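Long-range contact in UDP-4-amino-4,6-dideoxy-N-acetyl-beta-L-altrosamine transaminase (Helicobacter pylori, PDB 2FNU), which catalyses the PLP-dependent transamination of a UDP-linked 4-keto sugar, with glutamate as amino donor, in the second step of pseudaminic acid biosynthesis: residues B[202-214]-B[220-232]. Numbering follows the deposited sequence.
Sequences EKMKLFRSHGMLK and GEVKSIGHNFRLN. With PMP (4'-deoxy-4'-aminopyridoxal-5'-phosphate), chain C.
Leu213 and Glu221 form the hydrogen-bonded pair of a short antiparallel hairpin, Leu213 N to Glu221 O at 2.8 Å and Glu221 N to Leu213 O at 2.7 Å; farther along, the returning chain runs past the C-terminal end of helix 198-208, where His227 N and Phe229 N bond to Phe207 O and Arg208 O. Between these two regions a type I' turn, Ser209 to Met212, reverses the chain, and Gly211 CA sits 3.3 Å from Ser224 O. Phe207, its CG anti to the backbone N (chi1 -170°), lies alongside His227, whose CD2 comes over one face of the Phe207 ring, 3.6 Å from Phe207 CZ, while His227 NE2 is hydrogen-bonded to Glu93 of the second subunit; Ile225 CD1 meets Phe207 CE2. His227 O lies over one face of the His210 ring and also accepts from His210 N at 2.7 Å. One water joins His210 ND1 to Gly226 O; another links His210 NE2, Arg230 NH2 and the cofactor phosphate. Arg230 NH1 donates to Ser209 OG at 2.8 Å, almost exactly in the guanidinium plane, and Arg230 NE forms a salt bridge with Glu189 of the second subunit. Asn228, a substrate-binding residue, lies beside the same phosphate of the cofactor, which is itself hydrogen-bonded to Ala56, Thr57 and Ser178 of the second subunit. The hairpin and the chain after it thus complete the partner subunit's active site, the shared-site arrangement of dimeric DegT/DnrJ/EryC1 sugar aminotransferases.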
ATOM      1  N   GLU B 202      -7.811  -9.873 -14.276  1.00 12.98           N
ATOM      2  CA  GLU B 202      -8.924  -8.946 -14.095  1.00 13.02           C
ATOM      3  C   GLU B 202      -9.447  -8.951 -12.648  1.00 12.78           C
ATOM      4  O   GLU B 202      -9.839  -7.894 -12.135  1.00 14.13           O
ATOM      5  CB  GLU B 202     -10.052  -9.235 -15.094  1.00 14.24           C
ATOM      6  CG  GLU B 202      -9.633  -9.128 -16.565  1.00 18.61           C
ATOM      7  CD  GLU B 202      -9.228  -7.719 -17.001  1.00 21.05           C
ATOM      8  OE1 GLU B 202      -9.523  -6.728 -16.290  1.00 19.87           O
ATOM      9  OE2 GLU B 202      -8.583  -7.604 -18.065  1.00 22.22           O
ATOM     10  N   LYS B 203      -9.451 -10.119 -11.998  1.00 12.04           N
ATOM     11  CA  LYS B 203      -9.908 -10.188 -10.586  1.00 12.16           C
ATOM     12  C   LYS B 203      -8.958  -9.405  -9.668  1.00 13.45           C
ATOM     13  O   LYS B 203      -9.397  -8.649  -8.780  1.00 13.89           O
ATOM     14  CB  LYS B 203      -9.963 -11.626 -10.087  1.00 14.97           C
ATOM     15  CG  LYS B 203     -11.232 -12.364 -10.405  1.00 22.99           C
ATOM     16  CD  LYS B 203     -11.180 -13.795  -9.886  1.00 23.23           C
ATOM     17  CE  LYS B 203     -11.265 -13.864  -8.363  1.00 28.30           C
ATOM     18  NZ  LYS B 203     -11.437 -15.278  -7.834  1.00 30.45           N
ATOM     19  N   MET B 204      -7.657  -9.602  -9.876  1.00 12.91           N
ATOM     20  CA  MET B 204      -6.652  -8.881  -9.083  1.00 11.58           C
ATOM     21  C   MET B 204      -6.684  -7.377  -9.309  1.00 11.61           C
ATOM     22  O   MET B 204      -6.479  -6.596  -8.376  1.00 13.46           O
ATOM     23  CB  MET B 204      -5.264  -9.434  -9.391  1.00 11.59           C
ATOM     24  CG  MET B 204      -5.103 -10.880  -8.930  1.00 15.72           C
ATOM     25  SD  MET B 204      -3.392 -11.488  -9.043  1.00 13.22           S
ATOM     26  CE  MET B 204      -3.074 -11.311 -10.820  1.00 15.07           C
ATOM     27  N   LYS B 205      -6.959  -6.978 -10.548  1.00 12.31           N
ATOM     28  CA  LYS B 205      -7.022  -5.570 -10.897  1.00 12.89           C
ATOM     29  C   LYS B 205      -8.122  -4.849 -10.119  1.00 13.14           C
ATOM     30  O   LYS B 205      -7.893  -3.762  -9.582  1.00 13.69           O
ATOM     31  CB  LYS B 205      -7.215  -5.432 -12.412  1.00 13.00           C
ATOM     32  CG  LYS B 205      -7.134  -4.022 -12.959  1.00 16.98           C
ATOM     33  CD  LYS B 205      -7.315  -4.074 -14.488  1.00 18.20           C
ATOM     34  CE  LYS B 205      -7.144  -2.713 -15.121  1.00 34.43           C
ATOM     35  NZ  LYS B 205      -7.037  -2.867 -16.601  1.00 33.23           N
ATOM     36  N   LEU B 206      -9.300  -5.459 -10.026  1.00 11.56           N
ATOM     37  CA  LEU B 206     -10.371  -4.865  -9.227  1.00 11.98           C
ATOM     38  C   LEU B 206     -10.013  -4.852  -7.735  1.00 10.98           C
ATOM     39  O   LEU B 206     -10.290  -3.863  -7.032  1.00 12.70           O
ATOM     40  CB  LEU B 206     -11.685  -5.605  -9.459  1.00 13.62           C
ATOM     41  CG  LEU B 206     -12.261  -5.402 -10.855  1.00 15.11           C
ATOM     42  CD1 LEU B 206     -13.247  -6.510 -11.140  1.00 17.46           C
ATOM     43  CD2 LEU B 206     -12.923  -4.014 -10.945  1.00 15.82           C
ATOM     44  N   PHE B 207      -9.393  -5.939  -7.265  1.00 11.16           N
ATOM     45  CA  PHE B 207      -9.054  -6.062  -5.829  1.00 11.58           C
ATOM     46  C   PHE B 207      -8.067  -4.984  -5.407  1.00 12.24           C
ATOM     47  O   PHE B 207      -8.084  -4.529  -4.250  1.00 11.60           O
ATOM     48  CB  PHE B 207      -8.467  -7.442  -5.578  1.00 12.10           C
ATOM     49  CG  PHE B 207      -8.298  -7.807  -4.122  1.00 10.74           C
ATOM     50  CD1 PHE B 207      -7.065  -7.615  -3.475  1.00 11.60           C
ATOM     51  CD2 PHE B 207      -9.346  -8.414  -3.415  1.00 13.40           C
ATOM     52  CE1 PHE B 207      -6.887  -8.014  -2.146  1.00 10.82           C
ATOM     53  CE2 PHE B 207      -9.186  -8.803  -2.096  1.00 12.58           C
ATOM     54  CZ  PHE B 207      -7.955  -8.599  -1.460  1.00 12.12           C
ATOM     55  N   ARG B 208      -7.205  -4.583  -6.344  1.00 11.74           N
ATOM     56  CA  ARG B 208      -6.201  -3.543  -6.107  1.00 10.93           C
ATOM     57  C   ARG B 208      -6.808  -2.151  -5.873  1.00 11.67           C
ATOM     58  O   ARG B 208      -6.175  -1.283  -5.272  1.00 12.22           O
ATOM     59  CB  ARG B 208      -5.236  -3.506  -7.298  1.00 11.26           C
ATOM     60  CG  ARG B 208      -4.129  -2.446  -7.194  1.00 10.12           C
ATOM     61  CD  ARG B 208      -3.214  -2.436  -8.428  1.00 11.46           C
ATOM     62  NE  ARG B 208      -3.975  -2.051  -9.625  1.00 13.04           N
ATOM     63  CZ  ARG B 208      -3.469  -1.996 -10.853  1.00 14.08           C
ATOM     64  NH1 ARG B 208      -2.176  -2.270 -11.077  1.00 15.10           N
ATOM     65  NH2 ARG B 208      -4.259  -1.636 -11.861  1.00 13.71           N
ATOM     66  N   SER B 209      -8.018  -1.936  -6.404  1.00 12.77           N
ATOM     67  CA  SER B 209      -8.622  -0.601  -6.399  1.00 11.02           C
ATOM     68  C   SER B 209     -10.131  -0.676  -6.162  1.00 10.90           C
ATOM     69  O   SER B 209     -10.952  -0.433  -7.074  1.00 12.86           O
ATOM     70  CB  SER B 209      -8.304   0.150  -7.701  1.00 14.58           C
ATOM     71  OG  SER B 209      -8.575   1.547  -7.584  1.00 14.69           O
ATOM     72  N   HIS B 210     -10.485  -1.007  -4.921  1.00 11.54           N
ATOM     73  CA  HIS B 210     -11.840  -0.829  -4.395  1.00 12.97           C
ATOM     74  C   HIS B 210     -12.953  -1.709  -4.953  1.00 11.89           C
ATOM     75  O   HIS B 210     -14.108  -1.551  -4.525  1.00 12.63           O
ATOM     76  CB  HIS B 210     -12.263   0.642  -4.529  1.00 11.71           C
ATOM     77  CG  HIS B 210     -11.276   1.591  -3.929  1.00 12.62           C
ATOM     78  ND1 HIS B 210     -10.980   1.592  -2.580  1.00 11.47           N
ATOM     79  CD2 HIS B 210     -10.503   2.553  -4.491  1.00 13.81           C
ATOM     80  CE1 HIS B 210     -10.064   2.520  -2.339  1.00 10.68           C
ATOM     81  NE2 HIS B 210      -9.754   3.112  -3.483  1.00 12.00           N
ATOM     82  N   GLY B 211     -12.624  -2.606  -5.881  1.00 11.07           N
ATOM     83  CA  GLY B 211     -13.672  -3.388  -6.543  1.00 10.83           C
ATOM     84  C   GLY B 211     -14.436  -2.559  -7.557  1.00 12.71           C
ATOM     85  O   GLY B 211     -15.442  -3.020  -8.125  1.00 14.38           O
ATOM     86  N   MET B 212     -13.947  -1.351  -7.826  1.00 12.17           N
ATOM     87  CA  MET B 212     -14.717  -0.366  -8.617  1.00 13.01           C
ATOM     88  C   MET B 212     -14.684  -0.609 -10.122  1.00 14.23           C
ATOM     89  O   MET B 212     -13.620  -0.657 -10.743  1.00 16.47           O
ATOM     90  CB  MET B 212     -14.224   1.066  -8.315  1.00 15.23           C
ATOM     91  CG  MET B 212     -15.052   2.190  -8.935  1.00 17.39           C
ATOM     92  SD  MET B 212     -16.707   2.295  -8.202  1.00 17.43           S
ATOM     93  CE  MET B 212     -16.357   2.860  -6.546  1.00 20.61           C
ATOM     94  N   LEU B 213     -15.884  -0.734 -10.688  1.00 16.73           N
ATOM     95  CA  LEU B 213     -16.109  -0.766 -12.131  1.00 18.26           C
ATOM     96  C   LEU B 213     -16.748   0.569 -12.491  1.00 20.29           C
ATOM     97  O   LEU B 213     -17.721   0.960 -11.864  1.00 28.13           O
ATOM     98  CB  LEU B 213     -17.112  -1.873 -12.458  1.00 20.88           C
ATOM     99  CG  LEU B 213     -16.708  -3.275 -12.016  1.00 29.24           C
ATOM    100  CD1 LEU B 213     -17.953  -4.093 -11.641  1.00 29.26           C
ATOM    101  CD2 LEU B 213     -15.865  -3.957 -13.099  1.00 26.96           C
ATOM    102  N   LYS B 214     -16.202   1.305 -13.451  1.00 24.68           N
ATOM    103  CA  LYS B 214     -16.824   2.586 -13.783  1.00 27.45           C
ATOM    104  C   LYS B 214     -17.792   2.427 -14.946  1.00 31.23           C
ATOM    105  O   LYS B 214     -17.427   1.883 -15.985  1.00 31.94           O
ATOM    106  CB  LYS B 214     -15.778   3.676 -14.071  1.00 32.21           C
ATOM    107  CG  LYS B 214     -14.953   4.152 -12.844  1.00 33.10           C
ATOM    108  CD  LYS B 214     -15.808   4.728 -11.679  1.00 24.97           C
ATOM    109  CE  LYS B 214     -16.501   6.053 -12.016  1.00 33.65           C
ATOM    110  NZ  LYS B 214     -15.592   7.092 -12.608  1.00 33.31           N
ATOM    111  N   GLY B 220     -20.063   4.458 -10.626  1.00 21.01           N
ATOM    112  CA  GLY B 220     -19.447   3.150 -10.702  1.00 18.99           C
ATOM    113  C   GLY B 220     -20.327   2.057 -10.128  1.00 15.58           C
ATOM    114  O   GLY B 220     -21.464   2.292  -9.702  1.00 18.03           O
ATOM    115  N   GLU B 221     -19.784   0.846 -10.148  1.00 15.37           N
ATOM    116  CA  GLU B 221     -20.453  -0.314  -9.597  1.00 14.57           C
ATOM    117  C   GLU B 221     -19.408  -1.117  -8.841  1.00 14.63           C
ATOM    118  O   GLU B 221     -18.250  -1.158  -9.229  1.00 16.34           O
ATOM    119  CB  GLU B 221     -21.116  -1.135 -10.711  1.00 17.88           C
ATOM    120  CG  GLU B 221     -21.915  -2.360 -10.231  1.00 19.55           C
ATOM    121  CD  GLU B 221     -23.020  -2.000  -9.252  1.00 22.65           C
ATOM    122  OE1 GLU B 221     -24.186  -1.861  -9.688  1.00 24.34           O
ATOM    123  OE2 GLU B 221     -22.726  -1.855  -8.048  1.00 17.18           O
ATOM    124  N   VAL B 222     -19.829  -1.704  -7.730  1.00 14.19           N
ATOM    125  CA  VAL B 222     -18.959  -2.535  -6.911  1.00 14.44           C
ATOM    126  C   VAL B 222     -19.667  -3.868  -6.667  1.00 16.40           C
ATOM    127  O   VAL B 222     -20.737  -3.903  -6.037  1.00 15.77           O
ATOM    128  CB  VAL B 222     -18.659  -1.843  -5.562  1.00 13.30           C
ATOM    129  CG1 VAL B 222     -17.926  -2.791  -4.605  1.00 17.33           C
ATOM    130  CG2 VAL B 222     -17.821  -0.597  -5.788  1.00 13.92           C
ATOM    131  N   LYS B 223     -19.066  -4.949  -7.178  1.00 15.09           N
ATOM    132  CA  LYS B 223     -19.636  -6.307  -7.049  1.00 16.47           C
ATOM    133  C   LYS B 223     -18.856  -7.188  -6.073  1.00 17.73           C
ATOM    134  O   LYS B 223     -19.316  -8.277  -5.683  1.00 18.17           O
ATOM    135  CB  LYS B 223     -19.702  -6.994  -8.419  1.00 16.93           C
ATOM    136  CG  LYS B 223     -20.493  -6.210  -9.441  1.00 19.34           C
ATOM    137  CD  LYS B 223     -20.567  -6.954 -10.780  1.00 24.15           C
ATOM    138  CE  LYS B 223     -21.427  -6.179 -11.766  1.00 25.92           C
ATOM    139  NZ  LYS B 223     -21.569  -6.883 -13.077  1.00 28.97           N
ATOM    140  N   SER B 224     -17.692  -6.692  -5.648  1.00 15.93           N
ATOM    141  CA  SER B 224     -16.765  -7.418  -4.799  1.00 14.27           C
ATOM    142  C   SER B 224     -15.834  -6.375  -4.183  1.00 13.86           C
ATOM    143  O   SER B 224     -15.672  -5.270  -4.743  1.00 13.58           O
ATOM    144  CB  SER B 224     -15.946  -8.377  -5.662  1.00 17.29           C
ATOM    145  OG  SER B 224     -15.476  -7.681  -6.817  1.00 19.64           O
ATOM    146  N   ILE B 225     -15.250  -6.679  -3.021  1.00 16.36           N
ATOM    147  CA  ILE B 225     -14.428  -5.660  -2.356  1.00 16.93           C
ATOM    148  C   ILE B 225     -13.073  -5.494  -3.038  1.00 14.15           C
ATOM    149  O   ILE B 225     -12.629  -6.320  -3.840  1.00 13.89           O
ATOM    150  CB  ILE B 225     -14.197  -5.886  -0.804  1.00 19.15           C
ATOM    151  CG1 ILE B 225     -13.418  -7.169  -0.541  1.00 21.78           C
ATOM    152  CG2 ILE B 225     -15.498  -5.808   0.023  1.00 17.14           C
ATOM    153  CD1 ILE B 225     -11.906  -6.987  -0.613  1.00 26.09           C
ATOM    154  N   GLY B 226     -12.437  -4.372  -2.732  1.00 14.36           N
ATOM    155  CA  GLY B 226     -11.037  -4.204  -3.051  1.00 12.79           C
ATOM    156  C   GLY B 226     -10.470  -3.194  -2.078  1.00 12.53           C
ATOM    157  O   GLY B 226     -11.176  -2.682  -1.188  1.00 12.32           O
ATOM    158  N   HIS B 227      -9.184  -2.922  -2.276  1.00 11.31           N
ATOM    159  CA  HIS B 227      -8.386  -2.089  -1.380  1.00 10.60           C
ATOM    160  C   HIS B 227      -7.830  -0.919  -2.182  1.00 10.75           C
ATOM    161  O   HIS B 227      -8.336  -0.602  -3.254  1.00 12.95           O
ATOM    162  CB  HIS B 227      -7.252  -2.945  -0.794  1.00 13.53           C
ATOM    163  CG  HIS B 227      -7.737  -4.053   0.092  1.00 12.99           C
ATOM    164  ND1 HIS B 227      -7.626  -3.996   1.461  1.00 13.19           N
ATOM    165  CD2 HIS B 227      -8.326  -5.248  -0.189  1.00 12.70           C
ATOM    166  CE1 HIS B 227      -8.142  -5.089   1.995  1.00 13.58           C
ATOM    167  NE2 HIS B 227      -8.576  -5.866   1.020  1.00 13.96           N
ATOM    168  N   ASN B 228      -6.829  -0.224  -1.649  1.00 10.08           N
ATOM    169  CA  ASN B 228      -6.076   0.726  -2.478  1.00 10.68           C
ATOM    170  C   ASN B 228      -4.611   0.369  -2.308  1.00 11.28           C
ATOM    171  O   ASN B 228      -3.938   0.858  -1.382  1.00 12.56           O
ATOM    172  CB  ASN B 228      -6.321   2.193  -2.071  1.00 10.99           C
ATOM    173  CG  ASN B 228      -5.495   3.187  -2.886  1.00 12.46           C
ATOM    174  OD1 ASN B 228      -5.652   4.419  -2.736  1.00 14.64           O
ATOM    175  ND2 ASN B 228      -4.617   2.687  -3.725  1.00  8.99           N
ATOM    176  N   PHE B 229      -4.172  -0.550  -3.174  1.00 10.00           N
ATOM    177  CA  PHE B 229      -2.780  -0.995  -3.241  1.00 11.72           C
ATOM    178  C   PHE B 229      -2.121  -0.462  -4.518  1.00 11.87           C
ATOM    179  O   PHE B 229      -1.207  -1.075  -5.059  1.00 11.71           O
ATOM    180  CB  PHE B 229      -2.712  -2.528  -3.243  1.00 11.35           C
ATOM    181  CG  PHE B 229      -3.298  -3.187  -2.015  1.00  9.68           C
ATOM    182  CD1 PHE B 229      -3.263  -2.571  -0.762  1.00 11.69           C
ATOM    183  CD2 PHE B 229      -3.790  -4.486  -2.112  1.00 11.75           C
ATOM    184  CE1 PHE B 229      -3.782  -3.222   0.369  1.00 13.06           C
ATOM    185  CE2 PHE B 229      -4.310  -5.139  -0.990  1.00 13.30           C
ATOM    186  CZ  PHE B 229      -4.291  -4.521   0.245  1.00 12.49           C
ATOM    187  N   ARG B 230      -2.590   0.679  -5.010  1.00 11.66           N
ATOM    188  CA  ARG B 230      -2.087   1.187  -6.289  1.00 13.38           C
ATOM    189  C   ARG B 230      -0.657   1.685  -6.163  1.00 12.70           C
ATOM    190  O   ARG B 230      -0.226   2.160  -5.091  1.00 13.40           O
ATOM    191  CB  ARG B 230      -2.988   2.314  -6.791  1.00 13.29           C
ATOM    192  CG  ARG B 230      -4.425   1.858  -7.079  1.00 14.08           C
ATOM    193  CD  ARG B 230      -5.230   2.945  -7.765  1.00 15.38           C
ATOM    194  NE  ARG B 230      -5.341   4.164  -6.947  1.00 13.65           N
ATOM    195  CZ  ARG B 230      -6.452   4.600  -6.351  1.00 13.87           C
ATOM    196  NH1 ARG B 230      -7.612   3.941  -6.453  1.00 14.25           N
ATOM    197  NH2 ARG B 230      -6.417   5.744  -5.673  1.00 13.31           N
ATOM    198  N   LEU B 231       0.083   1.563  -7.269  1.00 11.19           N
ATOM    199  CA  LEU B 231       1.372   2.218  -7.413  1.00 11.46           C
ATOM    200  C   LEU B 231       1.128   3.554  -8.113  1.00 13.01           C
ATOM    201  O   LEU B 231       0.475   3.600  -9.158  1.00 16.22           O
ATOM    202  CB  LEU B 231       2.299   1.347  -8.263  1.00 11.89           C
ATOM    203  CG  LEU B 231       3.783   1.766  -8.240  1.00 14.61           C
ATOM    204  CD1 LEU B 231       4.399   1.439  -6.870  1.00 16.07           C
ATOM    205  CD2 LEU B 231       4.576   1.057  -9.334  1.00 13.69           C
ATOM    206  N   ASN B 232       1.640   4.644  -7.546  1.00 14.81           N
ATOM    207  CA  ASN B 232       1.348   5.952  -8.143  1.00 14.33           C
ATOM    208  C   ASN B 232       2.252   6.261  -9.342  1.00 15.99           C
ATOM    209  O   ASN B 232       3.119   5.451  -9.704  1.00 15.62           O
ATOM    210  CB  ASN B 232       1.420   7.044  -7.071  1.00 15.15           C
ATOM    211  CG  ASN B 232       2.776   7.114  -6.404  1.00 14.95           C
ATOM    212  OD1 ASN B 232       2.929   6.833  -5.204  1.00 19.85           O
ATOM    213  ND2 ASN B 232       3.778   7.452  -7.186  1.00 11.65           N
TER
HETATM  214  N1  PMP C 901     -12.490   7.732   2.797  1.00 12.92           N
HETATM  215  C2  PMP C 901     -13.022   8.744   2.053  1.00 12.18           C
HETATM  216  C2A PMP C 901     -14.052   9.617   2.730  1.00 14.78           C
HETATM  217  C3  PMP C 901     -12.471   9.073   0.813  1.00 15.02           C
HETATM  218  O3  PMP C 901     -12.881  10.209   0.165  1.00 17.76           O
HETATM  219  C4  PMP C 901     -11.526   8.207   0.242  1.00 13.47           C
HETATM  220  C4A PMP C 901     -11.022   8.383  -1.173  1.00 20.38           C
HETATM  221  N4A PMP C 901     -11.952   9.134  -1.992  1.00 23.41           N
HETATM  222  C5  PMP C 901     -11.020   7.160   1.009  1.00 12.97           C
HETATM  223  C6  PMP C 901     -11.509   6.922   2.277  1.00 12.77           C
HETATM  224  C5A PMP C 901      -9.882   6.279   0.508  1.00 14.03           C
HETATM  225  O4P PMP C 901      -8.679   7.036   0.563  1.00 14.48           O
HETATM  226  P   PMP C 901      -7.409   6.634  -0.345  1.00 12.52           P
HETATM  227  O1P PMP C 901      -7.782   7.079  -1.741  1.00 14.29           O
HETATM  228  O2P PMP C 901      -6.251   7.423   0.220  1.00 12.39           O
HETATM  229  O3P PMP C 901      -7.223   5.129  -0.281  1.00 12.59           O
HETATM  230  O   HOH W   1     -12.240  -0.175  -0.834  1.00 13.27           O
HETATM  231  O   HOH W   2      -8.647   5.791  -3.812  1.00 14.03           O
HETATM  232  O   HOH W   3     -16.481  -5.473  -8.354  1.00 20.04           O